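Local coordinates for protein DNA endonuclease I-CeuI (Chlamydomonas eugametos, PDB 2EX5) that cuts DNA as a homodimeric, magnesium-dependent homing endonuclease, making a staggered break near the insertion site of its own group I intron, at residues Ser51-Ala56 with Glu138-Ala143; Ala63-Ser68 with Lys151-Phe156; Asp82-Val87 with Val120-Asn125. The protein carries 1 engineered substitution. All blocks are in the same frame, centred on the assembly; numbering follows the deposited sequence.

Contact 1 of 3, residues Ser51-Ala56 with Glu138-Ala143; sequences SKLFLA and EQYVVA
Tyr140, on helix 126-141, lays its ring against Lys52 and Leu53 of helix 49-62, the LAGLIDADG helix, which carries the magnesium-binding residues Gly61 and Glu62 at its far end. One polar bond crosses the contact, from Lys52 NZ to Tyr140 OH at 3.1 Å. The lysine chain is bent at each of its last three torsions, and chi4 of 57° folds NZ back to the hydroxyl, where it also makes a weak hydrogen bond to Thr48 O. A CH-pi contact joins the same pair: Lys52 CB stands 4.0 Å from the Tyr140 ring centroid and only 12° off the ring normal, over the middle of one face, while Lys52 CD reaches Tyr140 CE1 at 3.7 Å. Leu53 approaches differently, its side chain crossing the tyrosine at about a right angle so that CD1 meets the ring edge in its plane, 3.4 Å from Tyr140 CD2. An alanine in place of Tyr140 would probably leave Lys52 NZ without its hydroxyl partner and open a gap beside Lys52 CB and Leu53 CD1. Phe136 also meets the tyrosine ring, and Glu50 of the second subunit packs on Leu53, placing the contact beside the dimer interface. One turn on along helix 49-62, Ala56 CB packs 3.8 Å from Val141 CG2. The backbone oxygen Tyr140 O comes within 3.4 Å of Ala56 CB.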
loop_
_atom_site.group_PDB
_atom_site.type_symbol
_atom_site.label_atom_id
_atom_site.label_comp_id
_atom_site.label_asym_id
_atom_site.label_seq_id
_atom_site.Cartn_x
_atom_site.Cartn_y
_atom_site.Cartn_z
ATOM N N SER C 51 12.300 7.301 10.340
ATOM C CA SER C 51 12.050 7.117 8.943
ATOM C C SER C 51 12.009 5.620 8.552
ATOM O O SER C 51 11.368 5.271 7.585
ATOM C CB SER C 51 12.955 8.003 8.081
ATOM O OG SER C 51 14.216 7.512 8.214
ATOM N N LYS C 52 12.646 4.773 9.364
ATOM C CA LYS C 52 12.560 3.351 9.369
ATOM C C LYS C 52 11.209 2.743 9.776
ATOM O O LYS C 52 10.737 1.709 9.181
ATOM C CB LYS C 52 13.627 2.828 10.277
ATOM C CG LYS C 52 15.007 3.054 9.679
ATOM C CD LYS C 52 15.945 1.954 10.055
ATOM C CE LYS C 52 17.205 2.449 10.709
ATOM N NZ LYS C 52 16.678 3.193 11.827
ATOM N N LEU C 53 10.595 3.351 10.790
ATOM C CA LEU C 53 9.279 2.930 11.227
ATOM C C LEU C 53 8.270 3.279 10.151
ATOM O O LEU C 53 7.326 2.589 10.020
ATOM C CB LEU C 53 8.865 3.580 12.587
ATOM C CG LEU C 53 8.974 2.996 14.011
ATOM C CD1 LEU C 53 9.582 1.671 14.142
ATOM C CD2 LEU C 53 9.601 3.970 15.133
ATOM N N PHE C 54 8.426 4.433 9.503
ATOM C CA PHE C 54 7.590 4.897 8.394
ATOM C C PHE C 54 7.810 3.909 7.194
ATOM O O PHE C 54 6.862 3.471 6.589
ATOM C CB PHE C 54 7.929 6.352 7.988
ATOM C CG PHE C 54 7.130 6.883 6.739
ATOM C CD1 PHE C 54 5.938 7.582 6.901
ATOM C CD2 PHE C 54 7.568 6.627 5.447
ATOM C CE1 PHE C 54 5.198 8.077 5.794
ATOM C CE2 PHE C 54 6.845 7.069 4.374
ATOM C CZ PHE C 54 5.679 7.796 4.544
ATOM N N LEU C 55 9.042 3.491 6.912
ATOM C CA LEU C 55 9.229 2.593 5.848
ATOM C C LEU C 55 8.582 1.238 6.215
ATOM O O LEU C 55 8.049 0.600 5.336
ATOM C CB LEU C 55 10.688 2.442 5.548
ATOM C CG LEU C 55 11.233 1.393 4.557
ATOM C CD1 LEU C 55 10.673 1.748 3.109
ATOM C CD2 LEU C 55 12.754 1.312 4.586
ATOM N N ALA C 56 8.633 0.800 7.488
ATOM C CA ALA C 56 8.002 -0.448 7.919
ATOM C C ALA C 56 6.535 -0.451 7.529
ATOM O O ALA C 56 6.091 -1.400 6.907
ATOM C CB ALA C 56 8.178 -0.743 9.400
ATOM N N GLU C 138 12.138 -7.984 10.980
ATOM C CA GLU C 138 12.162 -8.423 12.380
ATOM C C GLU C 138 12.251 -7.236 13.373
ATOM O O GLU C 138 11.543 -7.182 14.386
ATOM C CB GLU C 138 13.292 -9.481 12.578
ATOM C CG GLU C 138 12.728 -10.862 12.115
ATOM C CD GLU C 138 13.608 -12.104 12.189
ATOM O OE1 GLU C 138 12.985 -13.205 12.223
ATOM O OE2 GLU C 138 14.867 -12.022 12.116
ATOM N N GLN C 139 13.061 -6.247 13.050
ATOM C CA GLN C 139 13.312 -5.164 13.992
ATOM C C GLN C 139 12.173 -4.166 13.910
ATOM O O GLN C 139 11.746 -3.684 14.951
ATOM C CB GLN C 139 14.676 -4.525 13.679
ATOM C CG GLN C 139 15.507 -3.925 14.804
ATOM C CD GLN C 139 15.409 -2.442 14.784
ATOM O OE1 GLN C 139 16.413 -1.697 14.768
ATOM N NE2 GLN C 139 14.175 -1.973 14.763
ATOM N N TYR C 140 11.709 -3.831 12.682
ATOM C CA TYR C 140 10.666 -2.785 12.519
ATOM C C TYR C 140 9.302 -3.154 12.067
ATOM O O TYR C 140 8.421 -2.398 12.303
ATOM C CB TYR C 140 11.118 -1.622 11.616
ATOM C CG TYR C 140 12.378 -1.013 12.072
ATOM C CD1 TYR C 140 13.630 -1.500 11.618
ATOM C CD2 TYR C 140 12.338 0.037 13.043
ATOM C CE1 TYR C 140 14.830 -0.914 12.126
ATOM C CE2 TYR C 140 13.487 0.584 13.547
ATOM C CZ TYR C 140 14.705 0.124 13.090
ATOM O OH TYR C 140 15.769 0.759 13.591
ATOM N N VAL C 141 9.146 -4.199 11.256
ATOM C CA VAL C 141 7.802 -4.542 10.694
ATOM C C VAL C 141 6.941 -5.374 11.588
ATOM O O VAL C 141 5.819 -5.033 11.823
ATOM C CB VAL C 141 7.857 -5.205 9.196
ATOM C CG1 VAL C 141 6.429 -5.362 8.585
ATOM C CG2 VAL C 141 8.664 -4.298 8.243
ATOM N N VAL C 142 7.444 -6.525 12.032
ATOM C CA VAL C 142 6.574 -7.609 12.438
ATOM C C VAL C 142 5.672 -7.315 13.665
ATOM O O VAL C 142 4.584 -7.930 13.808
ATOM C CB VAL C 142 7.399 -8.868 12.776
ATOM C CG1 VAL C 142 6.502 -9.769 13.682
ATOM C CG2 VAL C 142 7.886 -9.640 11.503
ATOM N N ALA C 143 6.095 -6.375 14.517
ATOM C CA ALA C 143 5.360 -5.982 15.726
ATOM C C ALA C 143 4.011 -5.385 15.374
ATOM O O ALA C 143 2.987 -5.606 16.045
ATOM C CB ALA C 143 6.221 -4.968 16.571
#

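Contact 2 of 3, residues Ala63-Ser68 with Lys151-Phe156; sequences ASLNIS and KRVANF. With nucleotides of chain B.
Three acceptors surround Arg152 NH1 where helix 147-164 meets strand 63-71 beside the DNA. Its firm bond runs to Leu65 O at 2.8 Å, with an N-H...O angle of 154° and the oxygen tilted 16° out of the guanidinium plane. On another side, close together, lie two weak partners, water 2 and phosphate oxygen OP2 of DC18 of chain B, the latter 3.4 Å from NH1. A bend at chi3 (72°) turns NE off the extended line of the side chain, and NE donates weakly to water 1; NH2 bonds to Met185 O, so several partners fix the group's rotation. Deeper in, Leu65 CD2 sits over the Phe156 ring centre, 3.8 Å from its centroid, and Leu65 CB touches Phe156 CD2 at 3.7 Å. The other methyl, Leu65 CD1, packs against Val153 CG2 at 3.8 Å. The strand's opposite face meets the DNA backbone, Ser64 OG donating to OP2 of DA17 of chain B at 2.7 Å and Ser68 OG to OP2 of DC19 of chain B at 2.8 Å. With its charge close to the DC18 phosphate, Arg152 probably offsets part of that negative charge while tying the helix to the strand's main chain beside the apolar packing of Leu65, Val153 and Phe156.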
loop_
_atom_site.group_PDB
_atom_site.type_symbol
_atom_site.label_atom_id
_atom_site.label_comp_id
_atom_site.label_asym_id
_atom_site.label_seq_id
_atom_site.Cartn_x
_atom_site.Cartn_y
_atom_site.Cartn_z
ATOM N N ALA C 63 5.159 -3.846 -0.348
ATOM C CA ALA C 63 6.307 -4.758 -0.537
ATOM C C ALA C 63 5.769 -6.189 -0.580
ATOM O O ALA C 63 4.639 -6.464 -0.180
ATOM C CB ALA C 63 7.256 -4.608 0.648
ATOM N N SER C 64 6.592 -7.112 -1.051
ATOM C CA SER C 64 6.157 -8.428 -1.274
ATOM C C SER C 64 7.367 -9.225 -1.060
ATOM O O SER C 64 8.399 -8.906 -1.595
ATOM C CB SER C 64 5.676 -8.602 -2.699
ATOM O OG SER C 64 5.390 -9.983 -2.848
ATOM N N LEU C 65 7.248 -10.264 -0.241
ATOM C CA LEU C 65 8.244 -11.275 -0.133
ATOM C C LEU C 65 7.681 -12.508 -0.814
ATOM O O LEU C 65 6.636 -13.083 -0.350
ATOM C CB LEU C 65 8.480 -11.594 1.383
ATOM C CG LEU C 65 9.271 -10.540 2.198
ATOM C CD1 LEU C 65 9.039 -10.803 3.689
ATOM C CD2 LEU C 65 10.736 -10.597 1.897
ATOM N N ASN C 66 8.347 -13.002 -1.869
ATOM C CA ASN C 66 7.654 -14.055 -2.613
ATOM C C ASN C 66 8.581 -15.155 -3.060
ATOM O O ASN C 66 9.808 -14.989 -3.037
ATOM C CB ASN C 66 6.813 -13.440 -3.727
ATOM C CG ASN C 66 7.680 -12.619 -4.723
ATOM O OD1 ASN C 66 7.539 -11.366 -4.808
ATOM N ND2 ASN C 66 8.512 -13.322 -5.475
ATOM N N ILE C 67 8.032 -16.310 -3.384
ATOM C CA ILE C 67 8.830 -17.440 -3.747
ATOM C C ILE C 67 8.247 -17.995 -4.982
ATOM O O ILE C 67 7.038 -18.400 -5.041
ATOM C CB ILE C 67 8.849 -18.566 -2.557
ATOM C CG1 ILE C 67 9.577 -18.033 -1.293
ATOM C CG2 ILE C 67 9.580 -19.917 -3.059
ATOM C CD1 ILE C 67 9.125 -18.688 -0.027
ATOM N N SER C 68 9.085 -18.085 -5.989
ATOM C CA SER C 68 8.677 -18.643 -7.236
ATOM C C SER C 68 9.276 -20.038 -7.524
ATOM O O SER C 68 10.410 -20.332 -7.114
ATOM C CB SER C 68 8.978 -17.598 -8.290
ATOM O OG SER C 68 8.892 -18.259 -9.521
ATOM N N LYS C 151 3.746 -14.437 9.406
ATOM C CA LYS C 151 4.053 -15.827 9.005
ATOM C C LYS C 151 4.821 -15.897 7.659
ATOM O O LYS C 151 5.640 -16.777 7.474
ATOM C CB LYS C 151 2.722 -16.626 8.939
ATOM C CG LYS C 151 2.764 -17.880 8.140
ATOM C CD LYS C 151 1.271 -18.341 7.881
ATOM C CE LYS C 151 0.525 -17.528 6.674
ATOM N NZ LYS C 151 -0.831 -18.209 6.267
ATOM N N ARG C 152 4.563 -14.987 6.714
ATOM C CA ARG C 152 5.329 -15.006 5.419
ATOM C C ARG C 152 6.778 -14.686 5.708
ATOM O O ARG C 152 7.691 -15.302 5.215
ATOM C CB ARG C 152 4.778 -13.989 4.432
ATOM C CG ARG C 152 3.438 -14.338 3.900
ATOM C CD ARG C 152 2.975 -13.344 2.832
ATOM N NE ARG C 152 3.696 -13.491 1.579
ATOM C CZ ARG C 152 3.412 -14.369 0.598
ATOM N NH1 ARG C 152 4.125 -14.382 -0.530
ATOM N NH2 ARG C 152 2.421 -15.228 0.731
ATOM N N VAL C 153 7.001 -13.730 6.580
ATOM C CA VAL C 153 8.386 -13.462 7.050
ATOM C C VAL C 153 9.056 -14.714 7.645
ATOM O O VAL C 153 10.269 -14.979 7.359
ATOM C CB VAL C 153 8.471 -12.225 8.085
ATOM C CG1 VAL C 153 9.873 -12.159 8.775
ATOM C CG2 VAL C 153 8.148 -10.857 7.336
ATOM N N ALA C 154 8.322 -15.503 8.466
ATOM C CA ALA C 154 9.010 -16.601 9.152
ATOM C C ALA C 154 9.320 -17.657 8.099
ATOM O O ALA C 154 10.362 -18.300 8.054
ATOM C CB ALA C 154 8.080 -17.218 10.284
ATOM N N ASN C 155 8.370 -17.880 7.248
ATOM C CA ASN C 155 8.551 -18.886 6.182
ATOM C C ASN C 155 9.596 -18.517 5.119
ATOM O O ASN C 155 10.326 -19.401 4.673
ATOM C CB ASN C 155 7.209 -18.958 5.426
ATOM C CG ASN C 155 6.277 -19.936 6.046
ATOM O OD1 ASN C 155 5.059 -19.821 5.904
ATOM N ND2 ASN C 155 6.825 -20.865 6.753
ATOM N N PHE C 156 9.631 -17.249 4.681
ATOM C CA PHE C 156 10.754 -16.756 3.881
ATOM C C PHE C 156 12.072 -17.060 4.519
ATOM O O PHE C 156 13.031 -17.619 3.915
ATOM C CB PHE C 156 10.586 -15.205 3.688
ATOM C CG PHE C 156 11.204 -14.677 2.432
ATOM C CD1 PHE C 156 12.504 -14.165 2.419
ATOM C CD2 PHE C 156 10.508 -14.697 1.268
ATOM C CE1 PHE C 156 13.038 -13.622 1.276
ATOM C CE2 PHE C 156 11.056 -14.170 0.104
ATOM C CZ PHE C 156 12.263 -13.631 0.105
ATOM P P DA B 17 1.615 -9.794 -2.321
ATOM O OP1 DA B 17 0.497 -10.385 -1.570
ATOM O OP2 DA B 17 2.956 -9.613 -1.680
ATOM O "O5'" DA B 17 1.976 -10.664 -3.636
ATOM C "C5'" DA B 17 0.880 -11.167 -4.540
ATOM C "C4'" DA B 17 1.517 -12.035 -5.624
ATOM O "O4'" DA B 17 2.159 -11.081 -6.546
ATOM C "C3'" DA B 17 2.645 -12.894 -5.131
ATOM O "O3'" DA B 17 2.406 -14.183 -5.622
ATOM C "C2'" DA B 17 3.913 -12.221 -5.794
ATOM C "C1'" DA B 17 3.344 -11.576 -7.035
ATOM N N9 DA B 17 4.164 -10.563 -7.769
ATOM C C8 DA B 17 5.114 -9.634 -7.293
ATOM N N7 DA B 17 5.637 -8.910 -8.238
ATOM C C5 DA B 17 5.054 -9.398 -9.436
ATOM C C6 DA B 17 5.192 -9.088 -10.826
ATOM N N6 DA B 17 6.023 -8.182 -11.358
ATOM N N1 DA B 17 4.424 -9.775 -11.717
ATOM C C2 DA B 17 3.574 -10.737 -11.266
ATOM N N3 DA B 17 3.315 -11.107 -9.983
ATOM C C4 DA B 17 4.121 -10.399 -9.126
ATOM P P DC B 18 3.177 -15.501 -5.180
ATOM O OP1 DC B 18 2.329 -16.635 -5.572
ATOM O OP2 DC B 18 3.480 -15.302 -3.758
ATOM O "O5'" DC B 18 4.644 -15.600 -5.791
ATOM C "C5'" DC B 18 5.191 -16.292 -6.968
ATOM C "C4'" DC B 18 4.554 -15.864 -8.293
ATOM O "O4'" DC B 18 4.720 -14.446 -8.480
ATOM C "C3'" DC B 18 5.194 -16.448 -9.547
ATOM O "O3'" DC B 18 4.532 -17.678 -9.839
ATOM C "C2'" DC B 18 5.018 -15.398 -10.672
ATOM C "C1'" DC B 18 5.027 -14.139 -9.830
ATOM N N1 DC B 18 6.247 -13.147 -9.811
ATOM C C2 DC B 18 6.504 -12.504 -11.004
ATOM O O2 DC B 18 5.796 -12.912 -11.901
ATOM N N3 DC B 18 7.493 -11.535 -11.133
ATOM C C4 DC B 18 8.166 -11.206 -10.036
ATOM N N4 DC B 18 9.118 -10.285 -10.217
ATOM C C5 DC B 18 7.950 -11.853 -8.774
ATOM C C6 DC B 18 6.980 -12.839 -8.683
ATOM P P DC B 19 5.300 -18.855 -10.590
ATOM O OP1 DC B 19 4.222 -19.869 -10.808
ATOM O OP2 DC B 19 6.371 -19.363 -9.643
ATOM O "O5'" DC B 19 5.896 -18.373 -11.948
ATOM C "C5'" DC B 19 5.054 -17.762 -12.899
ATOM C "C4'" DC B 19 5.860 -17.687 -14.199
ATOM O "O4'" DC B 19 6.650 -16.464 -14.149
ATOM C "C3'" DC B 19 6.878 -18.790 -14.391
ATOM O "O3'" DC B 19 6.646 -19.206 -15.754
ATOM C "C2'" DC B 19 8.262 -18.115 -14.148
ATOM C "C1'" DC B 19 8.002 -16.625 -14.443
ATOM N N1 DC B 19 8.715 -15.589 -13.522
ATOM C C2 DC B 19 9.473 -14.611 -14.112
ATOM O O2 DC B 19 9.605 -14.631 -15.363
ATOM N N3 DC B 19 10.138 -13.717 -13.312
ATOM C C4 DC B 19 10.086 -13.740 -11.996
ATOM N N4 DC B 19 10.762 -12.775 -11.336
ATOM C C5 DC B 19 9.296 -14.727 -11.361
ATOM C C6 DC B 19 8.662 -15.617 -12.155
HETATM O O HOH W 1 4.454 -10.631 1.572
HETATM O O HOH W 2 5.307 -16.460 -2.514
#

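Contact 3 of 3, residues Asp82-Val87 with Val120-Asn125; sequences DPEFNV and VLTIDN. With CA (calcium ion), chain F; nucleotides of chain B; nucleotides of chain A.
Phe85, Ile123 and Val87 bury the most surface where strands 79-90 and 118-123 pair antiparallel. Phe85 and Ile123 form a hydrogen-bonded pair: Phe85 N reaches Ile123 O at 2.9 Å, and Ile123 N returns a bond to Phe85 O. Their side chains lie side by side and point the same way: chi1 of 167° sets Phe85 CG anti to the backbone N. Phe85 CD1 lies 4.1 Å from Ile123 CD1. Val87 repeats the pattern with Leu121, where Leu121 N to Val87 O measures 2.7 Å and is nearly straight at 172°. Between these pairs, the non-hydrogen-bonded Asn86 and Thr122 face the DNA side, joined there by Glu84, whose CD lies 3.6 Å from Thr122 CG2. Glu84 OE1 accepts from cytosine N4 of DC18 of chain B at 2.9 Å and, through water 4, is bridged to Thr122 OG1. Asp82, the residue that binds the second magnesium ion, here holds a calcium ion with both carboxylate oxygens; five waters complete its shell. On the face away from DNA, Phe85 packs on Leu129 and Val133 of helix 126-141, Val87 on helix 49-62 and Leu121 on helix 94-104, with strands 63-71 and 108-111 flanking the pair in the sheet.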
loop_
_atom_site.group_PDB
_atom_site.type_symbol
_atom_site.label_atom_id
_atom_site.label_comp_id
_atom_site.label_asym_id
_atom_site.label_seq_id
_atom_site.Cartn_x
_atom_site.Cartn_y
_atom_site.Cartn_z
ATOM N N ASP C 82 12.697 -19.926 -5.883
ATOM C CA ASP C 82 13.434 -18.693 -5.919
ATOM C C ASP C 82 12.777 -17.599 -5.148
ATOM O O ASP C 82 11.784 -17.112 -5.622
ATOM C CB ASP C 82 13.629 -18.244 -7.366
ATOM C CG ASP C 82 14.971 -17.445 -7.538
ATOM O OD1 ASP C 82 15.933 -17.649 -6.729
ATOM O OD2 ASP C 82 15.076 -16.665 -8.482
ATOM N N PRO C 83 13.428 -17.123 -4.034
ATOM C CA PRO C 83 12.961 -16.011 -3.191
ATOM C C PRO C 83 13.287 -14.624 -3.810
ATOM O O PRO C 83 14.386 -14.403 -4.421
ATOM C CB PRO C 83 13.751 -16.211 -1.879
ATOM C CG PRO C 83 14.988 -16.867 -2.239
ATOM C CD PRO C 83 14.746 -17.603 -3.573
ATOM N N GLU C 84 12.391 -13.696 -3.607
ATOM C CA GLU C 84 12.576 -12.334 -4.093
ATOM C C GLU C 84 11.857 -11.436 -3.093
ATOM O O GLU C 84 10.800 -11.772 -2.637
ATOM C CB GLU C 84 11.974 -12.175 -5.476
ATOM C CG GLU C 84 12.038 -10.675 -6.028
ATOM C CD GLU C 84 11.704 -10.600 -7.473
ATOM O OE1 GLU C 84 10.708 -9.949 -7.792
ATOM O OE2 GLU C 84 12.391 -11.255 -8.336
ATOM N N PHE C 85 12.444 -10.285 -2.760
ATOM C CA PHE C 85 11.725 -9.153 -2.142
ATOM C C PHE C 85 11.483 -8.053 -3.163
ATOM O O PHE C 85 12.398 -7.734 -3.863
ATOM C CB PHE C 85 12.625 -8.654 -1.052
ATOM C CG PHE C 85 12.225 -7.296 -0.484
ATOM C CD1 PHE C 85 12.891 -6.122 -0.879
ATOM C CD2 PHE C 85 11.232 -7.210 0.433
ATOM C CE1 PHE C 85 12.495 -4.867 -0.354
ATOM C CE2 PHE C 85 10.823 -5.964 0.938
ATOM C CZ PHE C 85 11.500 -4.796 0.549
ATOM N N ASN C 86 10.327 -7.386 -3.237
ATOM C CA ASN C 86 10.252 -6.241 -4.159
ATOM C C ASN C 86 9.311 -5.294 -3.585
ATOM O O ASN C 86 8.506 -5.707 -2.736
ATOM C CB ASN C 86 9.809 -6.530 -5.640
ATOM C CG ASN C 86 8.385 -7.100 -5.792
ATOM O OD1 ASN C 86 8.229 -8.138 -6.367
ATOM N ND2 ASN C 86 7.373 -6.433 -5.301
ATOM N N VAL C 87 9.357 -4.058 -4.112
ATOM C CA VAL C 87 8.457 -2.948 -3.717
ATOM C C VAL C 87 8.206 -2.103 -4.923
ATOM O O VAL C 87 9.143 -1.586 -5.487
ATOM C CB VAL C 87 9.098 -1.992 -2.658
ATOM C CG1 VAL C 87 7.914 -1.232 -1.725
ATOM C CG2 VAL C 87 9.934 -2.758 -1.813
ATOM N N VAL C 120 9.968 -0.443 -9.626
ATOM C CA VAL C 120 9.982 -1.588 -8.755
ATOM C C VAL C 120 11.341 -1.558 -8.192
ATOM O O VAL C 120 12.289 -1.381 -8.932
ATOM C CB VAL C 120 9.739 -2.944 -9.478
ATOM C CG1 VAL C 120 9.786 -4.112 -8.488
ATOM C CG2 VAL C 120 8.411 -2.929 -10.055
ATOM N N LEU C 121 11.476 -1.731 -6.880
ATOM C CA LEU C 121 12.746 -1.971 -6.280
ATOM C C LEU C 121 12.824 -3.452 -5.902
ATOM O O LEU C 121 11.912 -3.991 -5.273
ATOM C CB LEU C 121 12.896 -0.991 -5.067
ATOM C CG LEU C 121 13.844 -1.276 -3.876
ATOM C CD1 LEU C 121 15.121 -1.799 -4.193
ATOM C CD2 LEU C 121 14.051 -0.004 -3.174
ATOM N N THR C 122 13.896 -4.114 -6.289
ATOM C CA THR C 122 14.113 -5.601 -6.090
ATOM C C THR C 122 15.372 -5.936 -5.344
ATOM O O THR C 122 16.440 -5.366 -5.618
ATOM C CB THR C 122 14.143 -6.346 -7.514
ATOM O OG1 THR C 122 12.947 -5.976 -8.270
ATOM C CG2 THR C 122 14.099 -7.856 -7.414
ATOM N N ILE C 123 15.268 -6.840 -4.398
ATOM C CA ILE C 123 16.405 -7.534 -3.861
ATOM C C ILE C 123 16.178 -9.020 -3.955
ATOM O O ILE C 123 15.233 -9.561 -3.303
ATOM C CB ILE C 123 16.594 -7.148 -2.358
ATOM C CG1 ILE C 123 16.959 -5.593 -2.260
ATOM C CG2 ILE C 123 17.627 -8.143 -1.724
ATOM C CD1 ILE C 123 16.741 -4.857 -0.921
ATOM N N ASP C 124 17.051 -9.702 -4.709
ATOM C CA ASP C 124 17.051 -11.173 -4.916
ATOM C C ASP C 124 18.308 -11.895 -4.419
ATOM O O ASP C 124 18.307 -13.118 -4.234
ATOM C CB ASP C 124 16.829 -11.492 -6.409
ATOM C CG ASP C 124 17.922 -10.935 -7.316
ATOM O OD1 ASP C 124 19.100 -11.308 -7.216
ATOM O OD2 ASP C 124 17.570 -10.179 -8.238
ATOM N N ASN C 125 19.391 -11.154 -4.157
ATOM C CA ASN C 125 20.607 -11.754 -3.661
ATOM C C ASN C 125 20.300 -12.329 -2.302
ATOM O O ASN C 125 19.770 -11.665 -1.441
ATOM C CB ASN C 125 21.747 -10.737 -3.565
ATOM C CG ASN C 125 22.986 -11.332 -2.894
ATOM O OD1 ASN C 125 23.859 -11.804 -3.551
ATOM N ND2 ASN C 125 23.033 -11.323 -1.583
HETATM CA CA CA F . 17.417 -15.682 -7.584
ATOM P P DC B 18 3.177 -15.501 -5.180
ATOM O OP1 DC B 18 2.329 -16.635 -5.572
ATOM O OP2 DC B 18 3.480 -15.302 -3.758
ATOM O "O5'" DC B 18 4.644 -15.600 -5.791
ATOM C "C5'" DC B 18 5.191 -16.292 -6.968
ATOM C "C4'" DC B 18 4.554 -15.864 -8.293
ATOM O "O4'" DC B 18 4.720 -14.446 -8.480
ATOM C "C3'" DC B 18 5.194 -16.448 -9.547
ATOM O "O3'" DC B 18 4.532 -17.678 -9.839
ATOM C "C2'" DC B 18 5.018 -15.398 -10.672
ATOM C "C1'" DC B 18 5.027 -14.139 -9.830
ATOM N N1 DC B 18 6.247 -13.147 -9.811
ATOM C C2 DC B 18 6.504 -12.504 -11.004
ATOM O O2 DC B 18 5.796 -12.912 -11.901
ATOM N N3 DC B 18 7.493 -11.535 -11.133
ATOM C C4 DC B 18 8.166 -11.206 -10.036
ATOM N N4 DC B 18 9.118 -10.285 -10.217
ATOM C C5 DC B 18 7.950 -11.853 -8.774
ATOM C C6 DC B 18 6.980 -12.839 -8.683
ATOM P P DA A 5 22.333 -15.455 -5.185
ATOM O OP1 DA A 5 23.313 -15.918 -4.166
ATOM O OP2 DA A 5 20.911 -15.333 -4.803
ATOM O "O5'" DA A 5 22.891 -14.151 -5.934
ATOM C "C5'" DA A 5 24.078 -14.388 -6.638
ATOM C "C4'" DA A 5 24.252 -13.401 -7.756
ATOM O "O4'" DA A 5 23.788 -14.101 -8.928
ATOM C "C3'" DA A 5 23.524 -12.049 -7.754
ATOM O "O3'" DA A 5 24.339 -11.042 -8.348
ATOM C "C2'" DA A 5 22.309 -12.276 -8.684
ATOM C "C1'" DA A 5 22.849 -13.300 -9.667
ATOM N N9 DA A 5 21.921 -14.291 -10.214
ATOM C C8 DA A 5 21.239 -15.277 -9.525
ATOM N N7 DA A 5 20.590 -16.082 -10.347
ATOM C C5 DA A 5 20.860 -15.635 -11.625
ATOM C C6 DA A 5 20.374 -16.051 -12.907
ATOM N N6 DA A 5 19.520 -17.095 -13.106
ATOM N N1 DA A 5 20.871 -15.371 -13.938
ATOM C C2 DA A 5 21.684 -14.303 -13.733
ATOM N N3 DA A 5 22.173 -13.785 -12.600
ATOM C C4 DA A 5 21.713 -14.512 -11.562
ATOM P P DA A 6 23.875 -9.533 -8.729
ATOM O OP1 DA A 6 25.166 -8.804 -8.855
ATOM O OP2 DA A 6 22.872 -9.180 -7.685
ATOM O "O5'" DA A 6 23.257 -9.269 -10.147
ATOM C "C5'" DA A 6 23.916 -9.514 -11.342
ATOM C "C4'" DA A 6 22.722 -9.588 -12.263
ATOM O "O4'" DA A 6 21.890 -10.749 -11.935
ATOM C "C3'" DA A 6 21.748 -8.399 -12.174
ATOM O "O3'" DA A 6 21.798 -7.666 -13.406
ATOM C "C2'" DA A 6 20.364 -9.051 -11.961
ATOM C "C1'" DA A 6 20.604 -10.428 -12.599
ATOM N N9 DA A 6 19.636 -11.535 -12.293
ATOM C C8 DA A 6 19.330 -11.927 -10.953
ATOM N N7 DA A 6 18.471 -12.935 -10.824
ATOM C C5 DA A 6 18.282 -13.280 -12.216
ATOM C C6 DA A 6 17.500 -14.335 -12.773
ATOM N N6 DA A 6 16.818 -15.194 -12.011
ATOM N N1 DA A 6 17.482 -14.421 -14.113
ATOM C C2 DA A 6 18.190 -13.525 -14.866
ATOM N N3 DA A 6 18.974 -12.503 -14.464
ATOM C C4 DA A 6 18.960 -12.432 -13.106
HETATM O O HOH W 3 16.562 -14.959 -5.298
HETATM O O HOH W 4 10.887 -7.690 -9.480
HETATM O O HOH W 5 19.510 -14.196 -7.415
HETATM O O HOH W 6 18.814 -17.267 -5.895
HETATM O O HOH W 7 18.367 -17.318 -9.074
HETATM O O HOH W 8 16.487 -14.218 -9.044
#

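In the fold
Contacts 2 and 3 are buried and share one antiparallel sheet, since strands 63-71 and 79-90 are neighbours in it: Asn66 N lies 2.8 Å from Glu84 O, and Phe156 packs on Pro83. Contact 1 is only partly buried, 16 to 18 Å from the others between centres, and involves no strand; it lies beside the second subunit. The two elements of contact 2 each follow one of contact 1 along the chain, and the segments of the two contacts alternate. Chemistry follows position: a lysine-tyrosine bond with apolar packing near the dimer interface, a guanidinium reaching backbone and phosphate in contact 2, and main-chain pairing in contact 3, with a base-reading glutamate and a metal-binding aspartate on one strand.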